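Local structure of DNA methyltransferase (Nicotiana tabacum, 4ONQ) at residues Y42-L47 / D54-S59; V167-G170 / V174-L177. The protein probably transfers methyl groups from S-adenosyl-L-methionine to carbon 5 of cytosines in DNA, its catalytic domain being the part described here. The protein carries 5 engineered substitutions. One frame throughout, in Å; residues are numbered along the deposited sequence.

Interaction 1: residues Y42-L47 / D54-S59; sequences YENVAL and DTISSS. Engineered in segment 54-59: Ser58 (natural residue Arg), Ser59 (natural residue Phe).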
ATOM      1  N   TYR A  42      -4.145  -8.694   6.247  1.00 55.85           N
ATOM      2  CA  TYR A  42      -5.207  -8.283   5.341  1.00 44.73           C
ATOM      3  C   TYR A  42      -5.382  -6.770   5.365  1.00 46.60           C
ATOM      4  O   TYR A  42      -5.442  -6.162   6.430  1.00 48.42           O
ATOM      5  CB  TYR A  42      -6.541  -8.954   5.700  1.00 48.25           C
ATOM      6  CG  TYR A  42      -7.639  -8.551   4.747  1.00 47.41           C
ATOM      7  CD1 TYR A  42      -7.695  -9.089   3.471  1.00 47.83           C
ATOM      8  CD2 TYR A  42      -8.589  -7.604   5.102  1.00 48.90           C
ATOM      9  CE1 TYR A  42      -8.671  -8.714   2.582  1.00 53.60           C
ATOM     10  CE2 TYR A  42      -9.579  -7.221   4.212  1.00 61.88           C
ATOM     11  CZ  TYR A  42      -9.612  -7.780   2.951  1.00 57.80           C
ATOM     12  OH  TYR A  42     -10.583  -7.417   2.042  1.00 55.15           O
ATOM     13  N   GLU A  43      -5.483  -6.166   4.186  1.00 44.17           N
ATOM     14  CA  GLU A  43      -5.622  -4.720   4.086  1.00 44.76           C
ATOM     15  C   GLU A  43      -6.933  -4.336   3.416  1.00 51.99           C
ATOM     16  O   GLU A  43      -7.311  -4.915   2.399  1.00 53.04           O
ATOM     17  CB  GLU A  43      -4.449  -4.129   3.303  1.00 46.77           C
ATOM     18  CG  GLU A  43      -4.560  -2.633   3.038  1.00 62.25           C
ATOM     19  CD  GLU A  43      -4.640  -2.300   1.558  1.00 63.15           C
ATOM     20  OE1 GLU A  43      -4.966  -3.201   0.757  1.00 62.92           O
ATOM     21  OE2 GLU A  43      -4.372  -1.136   1.196  1.00 68.18           O
ATOM     22  N   ASN A  44      -7.629  -3.360   3.987  1.00 51.51           N
ATOM     23  CA  ASN A  44      -8.821  -2.833   3.340  1.00 45.76           C
ATOM     24  C   ASN A  44      -8.956  -1.338   3.572  1.00 46.22           C
ATOM     25  O   ASN A  44      -8.332  -0.791   4.479  1.00 58.68           O
ATOM     26  CB  ASN A  44     -10.073  -3.564   3.827  1.00 56.02           C
ATOM     27  CG  ASN A  44     -11.033  -3.884   2.699  1.00 71.80           C
ATOM     28  OD1 ASN A  44     -11.079  -3.181   1.686  1.00 73.62           O
ATOM     29  ND2 ASN A  44     -11.798  -4.956   2.861  1.00 82.70           N
ATOM     30  N   VAL A  45      -9.764  -0.681   2.744  1.00 44.72           N
ATOM     31  CA  VAL A  45     -10.055   0.739   2.913  1.00 49.40           C
ATOM     32  C   VAL A  45     -10.560   1.003   4.326  1.00 49.63           C
ATOM     33  O   VAL A  45     -11.400   0.267   4.833  1.00 49.37           O
ATOM     34  CB  VAL A  45     -11.123   1.210   1.911  1.00 70.04           C
ATOM     35  CG1 VAL A  45     -11.378   2.702   2.064  1.00 73.51           C
ATOM     36  CG2 VAL A  45     -10.696   0.878   0.490  1.00 70.50           C
ATOM     37  N   ALA A  46     -10.033   2.042   4.966  1.00 56.53           N
ATOM     38  CA  ALA A  46     -10.453   2.394   6.316  1.00 49.42           C
ATOM     39  C   ALA A  46     -11.921   2.815   6.364  1.00 63.22           C
ATOM     40  O   ALA A  46     -12.698   2.288   7.158  1.00 63.55           O
ATOM     41  CB  ALA A  46      -9.574   3.495   6.879  1.00 45.43           C
ATOM     42  N   LEU A  47     -12.297   3.767   5.515  1.00 57.51           N
ATOM     43  CA  LEU A  47     -13.655   4.301   5.536  1.00 51.27           C
ATOM     44  C   LEU A  47     -14.655   3.339   4.908  1.00 59.55           C
ATOM     45  O   LEU A  47     -14.649   3.114   3.700  1.00 70.93           O
ATOM     46  CB  LEU A  47     -13.717   5.666   4.853  1.00 61.44           C
ATOM     47  CG  LEU A  47     -13.398   6.851   5.767  1.00 71.62           C
ATOM     48  CD1 LEU A  47     -14.173   6.725   7.071  1.00 74.36           C
ATOM     49  CD2 LEU A  47     -11.910   6.976   6.030  1.00 77.23           C
ATOM     50  N   ASP A  54     -17.308  -5.086  10.750  1.00 61.72           N
ATOM     51  CA  ASP A  54     -17.802  -6.151  11.618  1.00 67.68           C
ATOM     52  C   ASP A  54     -17.711  -7.514  10.921  1.00 73.18           C
ATOM     53  O   ASP A  54     -17.202  -8.480  11.495  1.00 77.46           O
ATOM     54  CB  ASP A  54     -19.232  -5.867  12.079  1.00 73.72           C
ATOM     55  CG  ASP A  54     -19.294  -4.813  13.174  1.00 87.51           C
ATOM     56  OD1 ASP A  54     -18.269  -4.603  13.860  1.00 80.41           O
ATOM     57  OD2 ASP A  54     -20.369  -4.202  13.352  1.00 93.23           O
ATOM     58  N   THR A  55     -18.190  -7.574   9.681  1.00 59.02           N
ATOM     59  CA  THR A  55     -18.134  -8.791   8.873  1.00 65.85           C
ATOM     60  C   THR A  55     -16.705  -9.289   8.681  1.00 70.74           C
ATOM     61  O   THR A  55     -16.419 -10.477   8.849  1.00 72.14           O
ATOM     62  CB  THR A  55     -18.742  -8.565   7.474  1.00 69.68           C
ATOM     63  OG1 THR A  55     -20.117  -8.182   7.598  1.00 71.52           O
ATOM     64  CG2 THR A  55     -18.640  -9.834   6.632  1.00 67.76           C
ATOM     65  N   ILE A  56     -15.814  -8.371   8.317  1.00 66.54           N
ATOM     66  CA  ILE A  56     -14.412  -8.706   8.087  1.00 58.98           C
ATOM     67  C   ILE A  56     -13.764  -9.264   9.349  1.00 59.46           C
ATOM     68  O   ILE A  56     -13.054 -10.268   9.291  1.00 78.00           O
ATOM     69  CB  ILE A  56     -13.615  -7.492   7.564  1.00 54.86           C
ATOM     70  CG1 ILE A  56     -14.061  -7.141   6.142  1.00 52.48           C
ATOM     71  CG2 ILE A  56     -12.123  -7.780   7.587  1.00 47.87           C
ATOM     72  CD1 ILE A  56     -13.518  -5.812   5.633  1.00 48.06           C
ATOM     73  N   SER A  57     -14.022  -8.623  10.486  1.00 59.88           N
ATOM     74  CA  SER A  57     -13.501  -9.112  11.761  1.00 61.90           C
ATOM     75  C   SER A  57     -14.031 -10.504  12.095  1.00 67.12           C
ATOM     76  O   SER A  57     -13.262 -11.393  12.458  1.00 70.46           O
ATOM     77  CB  SER A  57     -13.828  -8.142  12.897  1.00 76.40           C
ATOM     78  OG  SER A  57     -13.103  -6.933  12.761  1.00 80.58           O
ATOM     79  N   SER A  58     -15.343 -10.692  11.971  1.00 72.12           N
ATOM     80  CA  SER A  58     -15.951 -11.979  12.290  1.00 66.80           C
ATOM     81  C   SER A  58     -15.406 -13.079  11.392  1.00 68.03           C
ATOM     82  O   SER A  58     -15.223 -14.214  11.829  1.00 76.44           O
ATOM     83  CB  SER A  58     -17.478 -11.912  12.181  1.00 70.89           C
ATOM     84  OG  SER A  58     -17.905 -11.861  10.831  1.00 76.61           O
ATOM     85  N   SER A  59     -15.136 -12.735  10.136  1.00 59.78           N
ATOM     86  CA  SER A  59     -14.616 -13.706   9.184  1.00 65.66           C
ATOM     87  C   SER A  59     -13.154 -14.028   9.471  1.00 69.16           C
ATOM     88  O   SER A  59     -12.673 -15.116   9.151  1.00 70.16           O
ATOM     89  CB  SER A  59     -14.768 -13.194   7.753  1.00 80.24           C
ATOM     90  OG  SER A  59     -16.132 -13.016   7.419  1.00 86.23           O
TER
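Ile56 reaches strand residues Tyr42 and Asn44 through its two branches: with chi1 at -69° CG2 lies anti to the backbone N, and with chi2 at 170° CD1 stretches straight out from the helix. Ile56 CD1 meets Asn44 ND2 at 3.4 Å, the two side chains crossing obliquely. Ile56 CG2 approaches the Tyr42 ring at a slant, 4.3 Å from CE2. A long, beta-branched aliphatic residue suits this place, since its two branches reach two residues of one strand, CD1 to Asn44 and CG2 to Tyr42. Tyrosine suits position 42 because its broad ring can pack at once against Ile56 and against the rings of Phe338 and Tyr341. The Asn44 amide has two tasks. Its OD1 accepts from Val45 N at 3.0 Å, a bond bent to 136° at the hydrogen, and this limits rotation of the amide while ND2 lies against Ile56. Shortening Asn44 to an alanine would probably leave Val45 N without this acceptor and open a gap beside Ile56 CD1. The side chain of Asn44 is about 8 Å from the bound sinefungin. Helix 50-59 packs on strand 39-45, which runs between strands 79-84 and 309-312 in the Rossmann-like methyltransferase sheet. Ile83 of the adjoining strand 79-84 and Phe338 of helix 337-352 also touch Ile56.

Interaction 2: residues V167-G170 / V174-L177; sequences VWVG and VAPL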
ATOM      1  N   VAL A 167      -0.225  19.235  -8.367  1.00 27.44           N
ATOM      2  CA  VAL A 167       0.911  19.882  -7.733  1.00 26.81           C
ATOM      3  C   VAL A 167       1.405  21.007  -8.634  1.00 30.72           C
ATOM      4  O   VAL A 167       1.261  20.939  -9.848  1.00 30.76           O
ATOM      5  CB  VAL A 167       2.045  18.871  -7.473  1.00 26.23           C
ATOM      6  CG1 VAL A 167       1.589  17.806  -6.468  1.00 27.03           C
ATOM      7  CG2 VAL A 167       2.489  18.215  -8.779  1.00 25.63           C
ATOM      8  N   TRP A 168       1.974  22.046  -8.035  1.00 27.58           N
ATOM      9  CA  TRP A 168       2.480  23.177  -8.805  1.00 32.54           C
ATOM     10  C   TRP A 168       3.837  22.856  -9.404  1.00 33.87           C
ATOM     11  O   TRP A 168       4.725  22.384  -8.703  1.00 36.00           O
ATOM     12  CB  TRP A 168       2.562  24.437  -7.938  1.00 28.39           C
ATOM     13  CG  TRP A 168       1.227  24.848  -7.403  1.00 31.18           C
ATOM     14  CD1 TRP A 168       0.650  24.448  -6.228  1.00 38.78           C
ATOM     15  CD2 TRP A 168       0.286  25.727  -8.034  1.00 35.81           C
ATOM     16  NE1 TRP A 168      -0.590  25.031  -6.088  1.00 37.10           N
ATOM     17  CE2 TRP A 168      -0.836  25.820  -7.181  1.00 38.97           C
ATOM     18  CE3 TRP A 168       0.283  26.444  -9.237  1.00 38.26           C
ATOM     19  CZ2 TRP A 168      -1.948  26.603  -7.492  1.00 37.77           C
ATOM     20  CZ3 TRP A 168      -0.822  27.219  -9.545  1.00 41.28           C
ATOM     21  CH2 TRP A 168      -1.924  27.291  -8.674  1.00 40.55           C
ATOM     22  N   VAL A 169       3.985  23.100 -10.705  1.00 26.94           N
ATOM     23  CA  VAL A 169       5.242  22.813 -11.398  1.00 28.67           C
ATOM     24  C   VAL A 169       5.791  24.037 -12.118  1.00 33.75           C
ATOM     25  O   VAL A 169       6.871  23.999 -12.700  1.00 40.38           O
ATOM     26  CB  VAL A 169       5.084  21.662 -12.408  1.00 30.92           C
ATOM     27  CG1 VAL A 169       4.801  20.360 -11.672  1.00 32.99           C
ATOM     28  CG2 VAL A 169       3.983  21.981 -13.402  1.00 26.01           C
ATOM     29  N   GLY A 170       5.033  25.121 -12.077  1.00 33.48           N
ATOM     30  CA  GLY A 170       5.468  26.374 -12.656  1.00 31.03           C
ATOM     31  C   GLY A 170       4.472  27.427 -12.233  1.00 43.33           C
ATOM     32  O   GLY A 170       3.463  27.102 -11.606  1.00 37.92           O
ATOM     33  N   VAL A 174      -0.352  23.935 -12.739  1.00 30.74           N
ATOM     34  CA  VAL A 174      -0.469  22.736 -11.927  1.00 28.54           C
ATOM     35  C   VAL A 174      -0.467  21.537 -12.846  1.00 31.99           C
ATOM     36  O   VAL A 174      -0.785  21.646 -14.033  1.00 29.90           O
ATOM     37  CB  VAL A 174      -1.756  22.696 -11.081  1.00 31.75           C
ATOM     38  CG1 VAL A 174      -1.704  23.739  -9.973  1.00 35.86           C
ATOM     39  CG2 VAL A 174      -2.971  22.876 -11.961  1.00 26.14           C
ATOM     40  N   ALA A 175      -0.121  20.386 -12.287  1.00 24.64           N
ATOM     41  CA  ALA A 175      -0.024  19.160 -13.057  1.00 27.70           C
ATOM     42  C   ALA A 175      -0.407  17.979 -12.189  1.00 24.84           C
ATOM     43  O   ALA A 175      -0.218  18.005 -10.975  1.00 34.51           O
ATOM     44  CB  ALA A 175       1.390  18.992 -13.585  1.00 24.59           C
ATOM     45  N   PRO A 176      -0.957  16.934 -12.805  1.00 26.57           N
ATOM     46  CA  PRO A 176      -1.085  15.702 -12.025  1.00 26.11           C
ATOM     47  C   PRO A 176       0.301  15.106 -11.768  1.00 37.88           C
ATOM     48  O   PRO A 176       1.249  15.439 -12.486  1.00 25.64           O
ATOM     49  CB  PRO A 176      -1.902  14.789 -12.943  1.00 27.25           C
ATOM     50  CG  PRO A 176      -1.619  15.305 -14.338  1.00 30.28           C
ATOM     51  CD  PRO A 176      -1.412  16.785 -14.199  1.00 25.94           C
ATOM     52  N   LEU A 177       0.420  14.263 -10.747  1.00 26.81           N
ATOM     53  CA  LEU A 177       1.663  13.548 -10.501  1.00 27.29           C
ATOM     54  C   LEU A 177       2.025  12.669 -11.694  1.00 35.21           C
ATOM     55  O   LEU A 177       1.157  12.018 -12.275  1.00 35.71           O
ATOM     56  CB  LEU A 177       1.519  12.661  -9.268  1.00 28.60           C
ATOM     57  CG  LEU A 177       1.230  13.389  -7.957  1.00 35.27           C
ATOM     58  CD1 LEU A 177       0.638  12.414  -6.951  1.00 30.86           C
ATOM     59  CD2 LEU A 177       2.505  14.041  -7.420  1.00 28.38           C
TER
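Val174 and Trp168 make the tight part of this hairpin. They are an antiparallel non-hydrogen-bonded pair whose side chains lie side by side on one face of the sheet, so the flat pi face of the indole can take a methyl group. Val174 CG1, placed beside its own backbone N by a chi1 of -70°, sits 3.3 Å from the centroid of the Trp168 six-membered ring and only 9° off the ring normal, a CH-pi contact. The backbones are joined at the antiparallel hydrogen-bonded pair Val167 and Ala175: Val167 N donates to Ala175 O at 2.9 Å, and Ala175 N returns a bond of 2.9 Å to Val167 O. On the face that carries Val167 and Ala175, the buried side chains of Val167 and Leu177 cross at about a right angle, CG1 of the first 4.0 Å from CD2 of the second. The looser, solvent-side margin is exposed Val169, whose CG2 rests 4.0 Å from Ala175 CB, a small contact with a single methyl. Val169 and Gly170 together face one residue of the other strand, Lys173, a classic beta bulge. Asp117 accepts from Trp168 NE1, and Trp113 meets the indole edge-to-face. Helix 132-143 covers Val174, while Leu177 packs on helix 179-186.

How the interactions relate
From the N terminus, the chain first forms strand 39-45 and, after a short link, helix 50-59; interaction 1 closes this short loop, whose six intervening residues are mostly helical, and ties the helix to the large mixed sheet. Just over a hundred residues later, interaction 2 closes a tighter loop, three residues between its segments, joining strands 166-170 and 173-176 into a separate two-stranded hairpin. The two contacts follow in series, neither nested nor crossed. The centres of interactions 1 and 2 lie about 35 Å apart, on opposite sides of the chain's centre. Interaction 1 belongs to the large sheet near the sinefungin site; interaction 2 to a small hairpin packed against helices 132-143 and 179-186.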